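Local coordinates for protein transcriptional regulator, MarR family (Methanosarcina mazei, PDB 3S2W) that probably binds DNA as a dimeric transcription factor of the MarR family, regulating the expression of target genes, at residues Q52-Y60 / E118-S126. Numbering follows the deposited sequence.
Sequences QFPFLMRLY and EPDMKKIAS
Tyr-60 lays one face of its ring against the side chain of Glu-118, whose CG stands over the centre, 3.5 Å from the Tyr-60 ring centroid and only 9° off the normal, a CH-pi contact. The glutamate suits the place because its chain runs extended beyond CG across the ring and ends with the carboxylate stacked nearly parallel to it, the planes 7° apart. That carboxylate is held by a lysine one turn on: Lys-122 NZ reaches Glu-118 OE1 at 2.7 Å in a salt bridge. The Tyr-60 hydroxyl passes Glu-118 N at an angle too poor for a bond and is hydrogen-bonded instead to the carbonyl of Gly-114, earlier in the same helix as Glu-118. With an alanine in place of Tyr-60, the Gly-114 carbonyl would probably lose this partner and Glu-118 the ring face it lies against, leaving its chain held mainly from Lys-122.

Met-121, a selenomethionine here, is a knob in a hole formed by Phe-53, Leu-56, Met-57 and Tyr-60. Its CB lies 3.8 Å from Met-57 SE, while CG meets Leu-56 CD2 and the Tyr-60 edge. With CG beside the backbone N, a bend at chi2 carries Met-121 SE to the Phe-53 rim, 3.8 Å from Phe-53 CE2, an edge-on Met-aromatic contact. An unbranched, bendable chain can turn from its helix into a hole walled by four side chains. Phe-53 CZ also approaches Ala-125 CB, 4.4 Å away, where a small residue lets the ring come near.

The axes of segments 53-60 and 118-126 cross at -117°, joining the first helix of the winged helix-turn-helix to helix 112-133, which follows the wing strands, an interhelical packing characteristic of the MarR fold.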
loop_
_atom_site.group_PDB
_atom_site.type_symbol
_atom_site.label_atom_id
_atom_site.label_comp_id
_atom_site.label_asym_id
_atom_site.label_seq_id
_atom_site.Cartn_x
_atom_site.Cartn_y
_atom_site.Cartn_z
ATOM N N GLN A 52 5.810 -11.140 -3.543
ATOM C CA GLN A 52 5.993 -11.674 -4.886
ATOM C C GLN A 52 4.738 -11.556 -5.739
ATOM O O GLN A 52 4.799 -11.609 -6.966
ATOM C CB GLN A 52 6.388 -13.134 -4.787
ATOM C CG GLN A 52 7.691 -13.364 -4.021
ATOM C CD GLN A 52 7.755 -14.751 -3.437
ATOM O OE1 GLN A 52 7.424 -15.725 -4.107
ATOM N NE2 GLN A 52 8.155 -14.854 -2.178
ATOM N N PHE A 53 3.594 -11.417 -5.087
ATOM C CA PHE A 53 2.319 -11.432 -5.779
ATOM C C PHE A 53 2.211 -10.388 -6.897
ATOM O O PHE A 53 1.747 -10.704 -7.991
ATOM C CB PHE A 53 1.209 -11.208 -4.776
ATOM C CG PHE A 53 -0.147 -11.434 -5.326
ATOM C CD1 PHE A 53 -1.023 -10.373 -5.505
ATOM C CD2 PHE A 53 -0.566 -12.716 -5.661
ATOM C CE1 PHE A 53 -2.297 -10.595 -6.020
ATOM C CE2 PHE A 53 -1.833 -12.940 -6.160
ATOM C CZ PHE A 53 -2.702 -11.883 -6.331
ATOM N N PRO A 54 2.644 -9.141 -6.626
ATOM C CA PRO A 54 2.525 -8.055 -7.602
ATOM C C PRO A 54 3.324 -8.364 -8.879
ATOM O O PRO A 54 2.770 -8.162 -9.959
ATOM C CB PRO A 54 3.119 -6.848 -6.867
ATOM C CG PRO A 54 3.190 -7.234 -5.466
ATOM C CD PRO A 54 3.396 -8.711 -5.441
ATOM N N PHE A 55 4.565 -8.861 -8.757
ATOM C CA PHE A 55 5.355 -9.350 -9.917
ATOM C C PHE A 55 4.656 -10.470 -10.681
ATOM O O PHE A 55 4.448 -10.383 -11.884
ATOM C CB PHE A 55 6.777 -9.804 -9.501
ATOM C CG PHE A 55 7.596 -8.702 -8.877
ATOM C CD1 PHE A 55 8.267 -7.783 -9.677
ATOM C CD2 PHE A 55 7.652 -8.555 -7.486
ATOM C CE1 PHE A 55 8.982 -6.751 -9.121
ATOM C CE2 PHE A 55 8.379 -7.517 -6.916
ATOM C CZ PHE A 55 9.044 -6.612 -7.735
ATOM N N LEU A 56 4.292 -11.534 -9.990
ATOM C CA LEU A 56 3.549 -12.586 -10.659
ATOM C C LEU A 56 2.365 -11.999 -11.455
ATOM O O LEU A 56 2.215 -12.301 -12.636
ATOM C CB LEU A 56 3.097 -13.629 -9.649
ATOM C CG LEU A 56 3.031 -15.064 -10.151
ATOM C CD1 LEU A 56 4.350 -15.495 -10.790
ATOM C CD2 LEU A 56 2.636 -16.008 -9.016
HETATM N N MSE A 57 1.554 -11.140 -10.833
HETATM C CA MSE A 57 0.367 -10.597 -11.496
HETATM C C MSE A 57 0.731 -9.777 -12.735
HETATM O O MSE A 57 0.004 -9.770 -13.725
HETATM C CB MSE A 57 -0.487 -9.748 -10.527
HETATM C CG MSE A 57 -1.189 -10.553 -9.411
HETATM SE SE MSE A 57 -2.373 -11.995 -10.079
HETATM C CE MSE A 57 -3.905 -10.937 -10.675
ATOM N N ARG A 58 1.863 -9.090 -12.678
ATOM C CA ARG A 58 2.345 -8.324 -13.821
ATOM C C ARG A 58 2.776 -9.221 -14.989
ATOM O O ARG A 58 2.440 -8.950 -16.141
ATOM C CB ARG A 58 3.497 -7.415 -13.391
ATOM C CG ARG A 58 3.906 -6.398 -14.436
ATOM C CD ARG A 58 2.743 -5.536 -14.843
ATOM N NE ARG A 58 2.902 -5.070 -16.212
ATOM C CZ ARG A 58 3.063 -3.800 -16.558
ATOM N NH1 ARG A 58 3.068 -2.845 -15.637
ATOM N NH2 ARG A 58 3.207 -3.493 -17.838
ATOM N N LEU A 59 3.511 -10.293 -14.692
ATOM C CA LEU A 59 3.911 -11.224 -15.735
ATOM C C LEU A 59 2.711 -11.831 -16.459
ATOM O O LEU A 59 2.802 -12.109 -17.654
ATOM C CB LEU A 59 4.809 -12.319 -15.173
ATOM C CG LEU A 59 6.165 -11.770 -14.782
ATOM C CD1 LEU A 59 6.920 -12.796 -13.955
ATOM C CD2 LEU A 59 6.919 -11.397 -16.045
ATOM N N TYR A 60 1.599 -12.040 -15.747
ATOM C CA TYR A 60 0.362 -12.519 -16.393
ATOM C C TYR A 60 -0.204 -11.503 -17.384
ATOM O O TYR A 60 -0.922 -11.881 -18.311
ATOM C CB TYR A 60 -0.734 -12.868 -15.380
ATOM C CG TYR A 60 -0.392 -14.017 -14.484
ATOM C CD1 TYR A 60 0.213 -15.152 -14.995
ATOM C CD2 TYR A 60 -0.654 -13.964 -13.120
ATOM C CE1 TYR A 60 0.541 -16.209 -14.182
ATOM C CE2 TYR A 60 -0.322 -15.019 -12.292
ATOM C CZ TYR A 60 0.272 -16.139 -12.834
ATOM O OH TYR A 60 0.611 -17.201 -12.040
ATOM N N GLU A 118 -2.097 -19.219 -12.616
ATOM C CA GLU A 118 -2.861 -17.999 -12.903
ATOM C C GLU A 118 -4.342 -17.984 -12.509
ATOM O O GLU A 118 -4.807 -17.002 -11.956
ATOM C CB GLU A 118 -2.707 -17.603 -14.378
ATOM C CG GLU A 118 -3.154 -16.201 -14.669
ATOM C CD GLU A 118 -3.164 -15.880 -16.165
ATOM O OE1 GLU A 118 -3.726 -14.832 -16.525
ATOM O OE2 GLU A 118 -2.628 -16.663 -16.984
ATOM N N PRO A 119 -5.095 -19.058 -12.819
ATOM C CA PRO A 119 -6.504 -19.113 -12.408
ATOM C C PRO A 119 -6.643 -18.978 -10.895
ATOM O O PRO A 119 -7.599 -18.366 -10.402
ATOM C CB PRO A 119 -6.944 -20.529 -12.825
ATOM C CG PRO A 119 -6.009 -20.916 -13.903
ATOM C CD PRO A 119 -4.695 -20.254 -13.584
ATOM N N ASP A 120 -5.698 -19.557 -10.164
ATOM C CA ASP A 120 -5.719 -19.501 -8.704
ATOM C C ASP A 120 -5.417 -18.075 -8.190
ATOM O O ASP A 120 -6.113 -17.562 -7.319
ATOM C CB ASP A 120 -4.733 -20.510 -8.113
ATOM C CG ASP A 120 -4.895 -21.920 -8.704
ATOM O OD1 ASP A 120 -4.378 -22.171 -9.834
ATOM O OD2 ASP A 120 -5.526 -22.774 -8.024
HETATM N N MSE A 121 -4.388 -17.443 -8.747
HETATM C CA MSE A 121 -4.033 -16.084 -8.381
HETATM C C MSE A 121 -5.164 -15.105 -8.707
HETATM O O MSE A 121 -5.573 -14.299 -7.865
HETATM C CB MSE A 121 -2.775 -15.672 -9.130
HETATM C CG MSE A 121 -1.576 -16.570 -8.863
HETATM SE SE MSE A 121 -1.057 -16.598 -6.974
HETATM C CE MSE A 121 -2.055 -18.164 -6.389
ATOM N N LYS A 122 -5.686 -15.166 -9.924
ATOM C CA LYS A 122 -6.724 -14.219 -10.285
ATOM C C LYS A 122 -7.979 -14.393 -9.430
ATOM O O LYS A 122 -8.691 -13.411 -9.132
ATOM C CB LYS A 122 -7.009 -14.250 -11.790
ATOM C CG LYS A 122 -5.977 -13.419 -12.611
ATOM C CD LYS A 122 -6.288 -13.401 -14.115
ATOM C CE LYS A 122 -5.330 -12.481 -14.888
ATOM N NZ LYS A 122 -5.394 -12.677 -16.381
ATOM N N LYS A 123 -8.228 -15.634 -9.006
ATOM C CA LYS A 123 -9.382 -15.944 -8.158
ATOM C C LYS A 123 -9.217 -15.410 -6.731
ATOM O O LYS A 123 -10.174 -14.922 -6.118
ATOM C CB LYS A 123 -9.624 -17.451 -8.098
ATOM C CG LYS A 123 -10.817 -17.826 -7.251
ATOM C CD LYS A 123 -10.753 -19.285 -6.845
ATOM C CE LYS A 123 -12.052 -19.782 -6.194
ATOM N NZ LYS A 123 -11.907 -21.191 -5.684
ATOM N N ILE A 124 -8.000 -15.533 -6.202
ATOM C CA ILE A 124 -7.655 -14.969 -4.911
ATOM C C ILE A 124 -7.821 -13.447 -4.915
ATOM O O ILE A 124 -8.330 -12.891 -3.953
ATOM C CB ILE A 124 -6.204 -15.266 -4.533
ATOM C CG1 ILE A 124 -5.994 -16.759 -4.284
ATOM C CG2 ILE A 124 -5.836 -14.468 -3.334
ATOM C CD1 ILE A 124 -6.753 -17.267 -3.110
ATOM N N ALA A 125 -7.376 -12.787 -5.987
ATOM C CA ALA A 125 -7.545 -11.338 -6.136
ATOM C C ALA A 125 -9.031 -10.978 -6.197
ATOM O O ALA A 125 -9.439 -9.919 -5.760
ATOM C CB ALA A 125 -6.826 -10.826 -7.401
ATOM N N SER A 126 -9.841 -11.875 -6.730
ATOM C CA SER A 126 -11.259 -11.601 -6.862
ATOM C C SER A 126 -11.926 -11.659 -5.517
ATOM O O SER A 126 -12.769 -10.830 -5.208
ATOM C CB SER A 126 -11.932 -12.600 -7.815
ATOM O OG SER A 126 -11.493 -12.391 -9.144
#